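Local coordinates for Tlr1789 protein (Thermosynechococcus elongatus, PDB 2X8X), which probably takes part in inserting proteins into the cyanobacterial outer membrane as an Omp85-family protein, here represented by its periplasmic POTRA-domain region, at residues G86-T91 / E151-Q156; G127-Q132 / L190-V195. All coordinates share one frame; numbering follows the deposited sequence.

Contact 1 of 2, residues G86-T91 / E151-Q156; sequences GNQVLT and EGVVEQ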
ATOM      1  N   GLY A  86     -10.933  -4.701   5.342  1.00 20.32           N
ATOM      2  CA  GLY A  86     -10.304  -6.023   5.215  1.00 20.95           C
ATOM      3  C   GLY A  86      -9.319  -6.284   6.327  1.00 21.09           C
ATOM      4  O   GLY A  86      -8.562  -7.272   6.319  1.00 23.15           O
ATOM      5  N   ASN A  87      -9.321  -5.402   7.299  1.00 22.83           N
ATOM      6  CA  ASN A  87      -8.398  -5.459   8.420  1.00 25.01           C
ATOM      7  C   ASN A  87      -8.905  -6.314   9.593  1.00 26.45           C
ATOM      8  O   ASN A  87     -10.104  -6.339   9.843  1.00 26.18           O
ATOM      9  CB  ASN A  87      -8.197  -4.063   8.935  1.00 24.61           C
ATOM     10  CG  ASN A  87      -9.499  -3.398   9.334  1.00 26.44           C
ATOM     11  OD1 ASN A  87     -10.450  -3.349   8.550  1.00 29.83           O
ATOM     12  ND2 ASN A  87      -9.543  -2.837  10.537  1.00 28.97           N
ATOM     13  N   GLN A  88      -7.980  -6.912  10.353  1.00 27.77           N
ATOM     14  CA  GLN A  88      -8.289  -7.729  11.550  1.00 29.54           C
ATOM     15  C   GLN A  88      -7.231  -7.433  12.592  1.00 27.66           C
ATOM     16  O   GLN A  88      -7.528  -6.837  13.604  1.00 27.87           O
ATOM     17  CB  GLN A  88      -8.249  -9.245  11.295  1.00 29.09           C
ATOM     18  CG  GLN A  88      -9.444  -9.862  10.496  1.00 38.06           C
ATOM     19  CD  GLN A  88      -9.112 -10.086   8.951  1.00 45.87           C
ATOM     20  OE1 GLN A  88      -7.918 -10.001   8.496  1.00 43.13           O
ATOM     21  NE2 GLN A  88     -10.170 -10.365   8.155  1.00 42.66           N
ATOM     22  N   VAL A  89      -6.000  -7.868  12.347  1.00 26.17           N
ATOM     23  CA  VAL A  89      -4.920  -7.597  13.305  1.00 25.25           C
ATOM     24  C   VAL A  89      -4.432  -6.160  13.293  1.00 24.59           C
ATOM     25  O   VAL A  89      -3.866  -5.716  14.280  1.00 25.01           O
ATOM     26  CB  VAL A  89      -3.675  -8.514  13.167  1.00 24.44           C
ATOM     27  CG1 VAL A  89      -4.041  -9.955  13.552  1.00 26.27           C
ATOM     28  CG2 VAL A  89      -3.073  -8.388  11.845  1.00 22.31           C
ATOM     29  N   LEU A  90      -4.630  -5.466  12.170  1.00 23.81           N
ATOM     30  CA  LEU A  90      -4.541  -3.997  12.110  1.00 22.51           C
ATOM     31  C   LEU A  90      -5.853  -3.382  12.521  1.00 22.70           C
ATOM     32  O   LEU A  90      -6.909  -3.607  11.903  1.00 25.33           O
ATOM     33  CB  LEU A  90      -4.143  -3.531  10.696  1.00 22.74           C
ATOM     34  CG  LEU A  90      -4.054  -1.996  10.392  1.00 22.22           C
ATOM     35  CD1 LEU A  90      -2.835  -1.288  11.020  1.00 19.59           C
ATOM     36  CD2 LEU A  90      -4.058  -1.780   8.825  1.00 17.75           C
ATOM     37  N   THR A  91      -5.851  -2.653  13.613  1.00 23.95           N
ATOM     38  CA  THR A  91      -7.119  -2.084  14.080  1.00 23.61           C
ATOM     39  C   THR A  91      -7.301  -0.706  13.463  1.00 24.16           C
ATOM     40  O   THR A  91      -6.319  -0.004  13.151  1.00 23.13           O
ATOM     41  CB  THR A  91      -7.147  -1.979  15.611  1.00 24.28           C
ATOM     42  OG1 THR A  91      -6.178  -1.015  16.015  1.00 22.85           O
ATOM     43  CG2 THR A  91      -6.816  -3.362  16.280  1.00 25.16           C
ATOM     44  N   GLU A 151      -4.393  -9.148   4.830  1.00 18.83           N
ATOM     45  CA  GLU A 151      -3.526  -9.417   5.946  1.00 19.03           C
ATOM     46  C   GLU A 151      -2.903 -10.809   5.853  1.00 19.60           C
ATOM     47  O   GLU A 151      -1.897 -11.047   6.494  1.00 18.96           O
ATOM     48  CB  GLU A 151      -4.352  -9.343   7.211  1.00 17.89           C
ATOM     49  CG  GLU A 151      -4.937  -7.931   7.398  1.00 21.51           C
ATOM     50  CD  GLU A 151      -5.311  -7.679   8.825  1.00 25.29           C
ATOM     51  OE1 GLU A 151      -5.593  -8.657   9.548  1.00 27.66           O
ATOM     52  OE2 GLU A 151      -5.296  -6.522   9.229  1.00 24.18           O
ATOM     53  N   GLY A 152      -3.490 -11.702   5.054  1.00 18.63           N
ATOM     54  CA  GLY A 152      -2.977 -13.091   4.935  1.00 20.20           C
ATOM     55  C   GLY A 152      -3.816 -14.061   5.773  1.00 21.50           C
ATOM     56  O   GLY A 152      -3.295 -14.871   6.528  1.00 22.71           O
ATOM     57  N   VAL A 153      -5.134 -13.934   5.701  1.00 21.92           N
ATOM     58  CA  VAL A 153      -6.076 -14.841   6.418  1.00 21.33           C
ATOM     59  C   VAL A 153      -5.970 -16.284   5.848  1.00 19.99           C
ATOM     60  O   VAL A 153      -5.890 -16.501   4.617  1.00 18.35           O
ATOM     61  CB  VAL A 153      -7.576 -14.308   6.351  1.00 21.75           C
ATOM     62  CG1 VAL A 153      -8.594 -15.290   7.091  1.00 20.75           C
ATOM     63  CG2 VAL A 153      -7.689 -12.928   6.964  1.00 20.40           C
ATOM     64  N   VAL A 154      -5.895 -17.231   6.794  1.00 21.47           N
ATOM     65  CA  VAL A 154      -5.875 -18.675   6.536  1.00 20.89           C
ATOM     66  C   VAL A 154      -7.330 -19.144   6.354  1.00 23.09           C
ATOM     67  O   VAL A 154      -8.140 -19.137   7.286  1.00 24.75           O
ATOM     68  CB  VAL A 154      -5.106 -19.463   7.635  1.00 21.44           C
ATOM     69  CG1 VAL A 154      -5.195 -20.955   7.346  1.00 18.46           C
ATOM     70  CG2 VAL A 154      -3.585 -19.072   7.611  1.00 15.14           C
ATOM     71  N   GLU A 155      -7.656 -19.463   5.119  1.00 23.97           N
ATOM     72  CA  GLU A 155      -8.958 -20.001   4.723  1.00 26.05           C
ATOM     73  C   GLU A 155      -9.008 -21.507   5.120  1.00 25.18           C
ATOM     74  O   GLU A 155      -9.912 -21.944   5.848  1.00 23.36           O
ATOM     75  CB  GLU A 155      -9.128 -19.794   3.215  1.00 25.56           C
ATOM     76  CG  GLU A 155     -10.544 -19.543   2.783  1.00 32.70           C
ATOM     77  CD  GLU A 155     -10.661 -19.351   1.260  1.00 36.27           C
ATOM     78  OE1 GLU A 155     -10.735 -18.162   0.827  1.00 31.49           O
ATOM     79  OE2 GLU A 155     -10.675 -20.390   0.522  1.00 36.42           O
ATOM     80  N   GLN A 156      -8.020 -22.303   4.683  1.00 24.72           N
ATOM     81  CA  GLN A 156      -7.922 -23.677   5.159  1.00 25.76           C
ATOM     82  C   GLN A 156      -6.516 -24.134   5.401  1.00 24.29           C
ATOM     83  O   GLN A 156      -5.527 -23.467   5.043  1.00 22.59           O
ATOM     84  CB  GLN A 156      -8.621 -24.718   4.243  1.00 28.65           C
ATOM     85  CG  GLN A 156      -8.537 -24.394   2.772  1.00 34.42           C
ATOM     86  CD  GLN A 156      -9.366 -25.359   1.902  1.00 41.83           C
ATOM     87  OE1 GLN A 156     -10.024 -26.267   2.401  1.00 45.78           O
ATOM     88  NE2 GLN A 156      -9.318 -25.154   0.596  1.00 44.16           N
TER
HETATM   89  O   HOH W   1      -7.376  -9.257   5.444  1.00 19.58           O
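The carboxylate of Glu-151 is gripped by three successive backbone N-H groups of the loop 86-91. Its OE1 takes Val-89 N at 2.9 Å through the syn lone pair. Glu-151 OE2 takes two donors from opposite faces of the carboxylate plane: Gln-88 N at 2.9 Å, well above the plane (51°), and Leu-90 N at 3.2 Å, on the syn side and nearer the plane. All three bonds are fairly straight, and together they fix the rotation of the carboxylate. Tyr-123 OH is a further hydrogen-bond partner of OE2, and so many donors would favour the charged form. Beyond CG the Glu-151 chain runs extended (chi2 -159°), which carries CD toward the N-H groups of the loop. Val-89 CG2 lies against Glu-151 OE1 at 3.4 Å, and Leu-90 CB against OE2. Asn-87 ND2 donates to Leu-90 O at 3.1 Å, in the plane of its own amide, a bond within the loop that carries the three N-H groups. This loop of the ShlB-type POTRA domain, between strand 81-85 and helix 92-99, is thus fastened to the connection from strand 144-150 into strand 154-161, and Leu-90 packs on Ile-119 and Tyr-123 of helix 109-125.

Contact 2 of 2, residues G127-Q132 / L190-V195; sequences GYILGQ and LNQKTV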
ATOM      1  N   GLY A 127       5.369 -10.088  12.394  1.00 26.76           N
ATOM      2  CA  GLY A 127       5.427 -11.472  11.896  1.00 25.26           C
ATOM      3  C   GLY A 127       4.311 -11.855  10.903  1.00 24.00           C
ATOM      4  O   GLY A 127       4.259 -12.997  10.445  1.00 22.75           O
ATOM      5  N   TYR A 128       3.413 -10.923  10.569  1.00 21.18           N
ATOM      6  CA  TYR A 128       2.338 -11.227   9.603  1.00 21.21           C
ATOM      7  C   TYR A 128       2.920 -11.048   8.238  1.00 23.02           C
ATOM      8  O   TYR A 128       2.698 -10.020   7.562  1.00 22.99           O
ATOM      9  CB  TYR A 128       1.134 -10.322   9.813  1.00 19.70           C
ATOM     10  CG  TYR A 128       0.582 -10.444  11.207  1.00 19.12           C
ATOM     11  CD1 TYR A 128      -0.136 -11.596  11.610  1.00 18.84           C
ATOM     12  CD2 TYR A 128       0.774  -9.417  12.130  1.00 22.54           C
ATOM     13  CE1 TYR A 128      -0.643 -11.704  12.898  1.00 19.91           C
ATOM     14  CE2 TYR A 128       0.274  -9.532  13.447  1.00 25.81           C
ATOM     15  CZ  TYR A 128      -0.413 -10.677  13.809  1.00 22.77           C
ATOM     16  OH  TYR A 128      -0.946 -10.767  15.066  1.00 30.95           O
ATOM     17  N   ILE A 129       3.709 -12.035   7.849  1.00 22.73           N
ATOM     18  CA  ILE A 129       4.532 -11.959   6.636  1.00 24.39           C
ATOM     19  C   ILE A 129       3.826 -11.629   5.346  1.00 23.61           C
ATOM     20  O   ILE A 129       4.473 -11.092   4.425  1.00 23.89           O
ATOM     21  CB  ILE A 129       5.313 -13.297   6.275  1.00 25.38           C
ATOM     22  CG1 ILE A 129       4.454 -14.544   6.550  1.00 25.35           C
ATOM     23  CG2 ILE A 129       6.729 -13.326   6.790  1.00 29.15           C
ATOM     24  CD1 ILE A 129       4.743 -15.652   5.503  1.00 33.78           C
ATOM     25  N   LEU A 130       2.548 -11.987   5.215  1.00 22.80           N
ATOM     26  CA  LEU A 130       1.820 -11.746   3.946  1.00 21.69           C
ATOM     27  C   LEU A 130       1.097 -10.381   3.933  1.00 20.48           C
ATOM     28  O   LEU A 130       0.637  -9.956   2.904  1.00 20.88           O
ATOM     29  CB  LEU A 130       0.769 -12.846   3.677  1.00 21.93           C
ATOM     30  CG  LEU A 130       1.265 -14.291   3.484  1.00 25.10           C
ATOM     31  CD1 LEU A 130       0.051 -15.190   3.220  1.00 23.67           C
ATOM     32  CD2 LEU A 130       2.318 -14.470   2.324  1.00 26.09           C
ATOM     33  N   GLY A 131       0.942  -9.759   5.082  1.00 19.41           N
ATOM     34  CA  GLY A 131       0.026  -8.646   5.210  1.00 18.42           C
ATOM     35  C   GLY A 131       0.475  -7.392   4.477  1.00 20.24           C
ATOM     36  O   GLY A 131       1.660  -7.037   4.553  1.00 18.08           O
ATOM     37  N   GLN A 132      -0.422  -6.664   3.812  1.00 18.02           N
ATOM     38  CA  GLN A 132       0.065  -5.410   3.163  1.00 18.75           C
ATOM     39  C   GLN A 132      -1.184  -4.687   2.716  1.00 18.65           C
ATOM     40  O   GLN A 132      -2.242  -5.332   2.588  1.00 18.93           O
ATOM     41  CB  GLN A 132       0.890  -5.708   1.901  1.00 19.33           C
ATOM     42  CG  GLN A 132       0.015  -6.469   0.874  1.00 21.49           C
ATOM     43  CD  GLN A 132       0.770  -6.808  -0.454  1.00 35.11           C
ATOM     44  OE1 GLN A 132       1.852  -6.318  -0.704  1.00 39.31           O
ATOM     45  NE2 GLN A 132       0.187  -7.672  -1.273  1.00 37.27           N
ATOM     46  N   LEU A 190      -2.054 -15.535   8.987  1.00 23.51           N
ATOM     47  CA  LEU A 190      -0.745 -16.239   8.939  1.00 24.46           C
ATOM     48  C   LEU A 190       0.403 -15.438   9.589  1.00 26.10           C
ATOM     49  O   LEU A 190       0.666 -14.262   9.238  1.00 24.82           O
ATOM     50  CB  LEU A 190      -0.437 -16.599   7.462  1.00 24.72           C
ATOM     51  CG  LEU A 190       0.801 -17.485   7.211  1.00 27.09           C
ATOM     52  CD1 LEU A 190       0.459 -18.858   7.762  1.00 28.18           C
ATOM     53  CD2 LEU A 190       1.059 -17.612   5.723  1.00 27.03           C
ATOM     54  N   ASN A 191       1.103 -16.069  10.544  1.00 25.62           N
ATOM     55  CA  ASN A 191       2.206 -15.399  11.195  1.00 25.55           C
ATOM     56  C   ASN A 191       3.402 -16.322  11.209  1.00 27.29           C
ATOM     57  O   ASN A 191       3.284 -17.451  11.610  1.00 25.01           O
ATOM     58  CB  ASN A 191       1.848 -15.056  12.613  1.00 25.70           C
ATOM     59  CG  ASN A 191       2.890 -14.216  13.265  1.00 27.42           C
ATOM     60  OD1 ASN A 191       4.032 -14.641  13.457  1.00 25.96           O
ATOM     61  ND2 ASN A 191       2.516 -12.992  13.585  1.00 27.60           N
ATOM     62  N   GLN A 192       4.545 -15.824  10.764  1.00 28.99           N
ATOM     63  CA  GLN A 192       5.696 -16.698  10.486  1.00 32.20           C
ATOM     64  C   GLN A 192       6.294 -17.257  11.770  1.00 32.26           C
ATOM     65  O   GLN A 192       6.906 -18.345  11.743  1.00 33.47           O
ATOM     66  CB  GLN A 192       6.714 -15.945   9.604  1.00 32.40           C
ATOM     67  CG  GLN A 192       7.990 -16.664   9.354  1.00 38.87           C
ATOM     68  CD  GLN A 192       9.125 -15.949  10.050  1.00 44.48           C
ATOM     69  OE1 GLN A 192       9.274 -14.708   9.898  1.00 46.34           O
ATOM     70  NE2 GLN A 192       9.934 -16.703  10.824  1.00 44.32           N
ATOM     71  N   LYS A 193       6.067 -16.541  12.878  1.00 31.84           N
ATOM     72  CA  LYS A 193       6.496 -16.920  14.232  1.00 32.42           C
ATOM     73  C   LYS A 193       5.691 -18.115  14.706  1.00 30.91           C
ATOM     74  O   LYS A 193       6.233 -19.059  15.292  1.00 28.69           O
ATOM     75  CB  LYS A 193       6.228 -15.760  15.211  1.00 33.40           C
ATOM     76  CG  LYS A 193       7.408 -14.925  15.612  1.00 40.67           C
ATOM     77  CD  LYS A 193       8.268 -14.521  14.412  1.00 48.29           C
ATOM     78  CE  LYS A 193       9.733 -14.908  14.655  1.00 48.41           C
ATOM     79  NZ  LYS A 193      10.570 -13.745  14.257  1.00 50.03           N
ATOM     80  N   THR A 194       4.379 -18.028  14.490  1.00 29.00           N
ATOM     81  CA  THR A 194       3.461 -19.121  14.872  1.00 26.85           C
ATOM     82  C   THR A 194       3.678 -20.340  13.995  1.00 26.46           C
ATOM     83  O   THR A 194       3.700 -21.443  14.535  1.00 24.60           O
ATOM     84  CB  THR A 194       1.947 -18.752  14.781  1.00 27.80           C
ATOM     85  OG1 THR A 194       1.752 -17.405  15.202  1.00 24.75           O
ATOM     86  CG2 THR A 194       1.107 -19.737  15.655  1.00 28.91           C
ATOM     87  N   VAL A 195       3.849 -20.150  12.673  1.00 24.62           N
ATOM     88  CA  VAL A 195       4.204 -21.285  11.807  1.00 25.05           C
ATOM     89  C   VAL A 195       5.467 -22.057  12.261  1.00 25.90           C
ATOM     90  O   VAL A 195       5.469 -23.303  12.341  1.00 22.91           O
ATOM     91  CB  VAL A 195       4.348 -20.915  10.305  1.00 26.32           C
ATOM     92  CG1 VAL A 195       4.765 -22.142   9.522  1.00 24.28           C
ATOM     93  CG2 VAL A 195       3.048 -20.338   9.740  1.00 25.58           C
TER
HETATM   94  O   HOH W   2       0.469 -12.551   7.143  1.00 24.57           O
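Gln-192 N donates to Gly-127 O at 2.9 Å, a direct backbone hydrogen bond from the first turn of helix 192-205 to the loop after helix 109-125. The same oxygen receives a CA-H...O contact from Asn-191 CA at 3.2 Å, and Tyr-128 CA makes a similar one to Leu-190 O at 3.5 Å. Water 2 adds a bridge, accepting from Leu-130 N and donating to Leu-190 O. Two helix ends meet here, one in the ShlB-type POTRA domain and one in the following POTRA-clan repeat: Gly-127, at positive phi, closes helix 109-125 in a Schellman motif, while Asn-191 is the N-cap of helix 192-205. Asn-191 OD1 accepts from Lys-193 N at 2.8 Å in the carbonyl plane, and ND2 donates to Asn-126 O, so one amide ties both ends. Chi1 of -173° puts its CG anti to the backbone N, and Asn-191 ND2 stands 3.4 Å above one face of the Tyr-128 ring, offset toward the rim, the amide 81° from the ring plane. The apolar contacts centre on Leu-190 CD2, which meets Leu-130 CD1 at 3.6 Å and, more loosely, Ile-129 CD1. Ile-129 CG2 rests on Gln-192 CB at 3.8 Å, and Leu-215 of strand 208-217 touches both Leu-130 and Leu-190.

Contacts 1 and 2 lie side by side, centres about 10 Å apart, and their segments alternate along the chain. Segment 151-156 leads from the middle POTRA unit into the last one, and contact 2 joins the same two units through their helix ends. A probable hydrogen bond, Gly-152 O to Leu-190 N at 2.8 Å, links the contacts directly. Packing adds to it: Val-89 CG1 meets Tyr-128 OH at 3.5 Å, and Gly-152 CA meets Leu-130 CB at 4.0 Å. Tyr-123 of helix 109-125 touches side chains of both contacts, Val-89 and Leu-90 in one and Tyr-128 in the other. This geometry is consistent with a well-defined relative orientation of the two POTRA units.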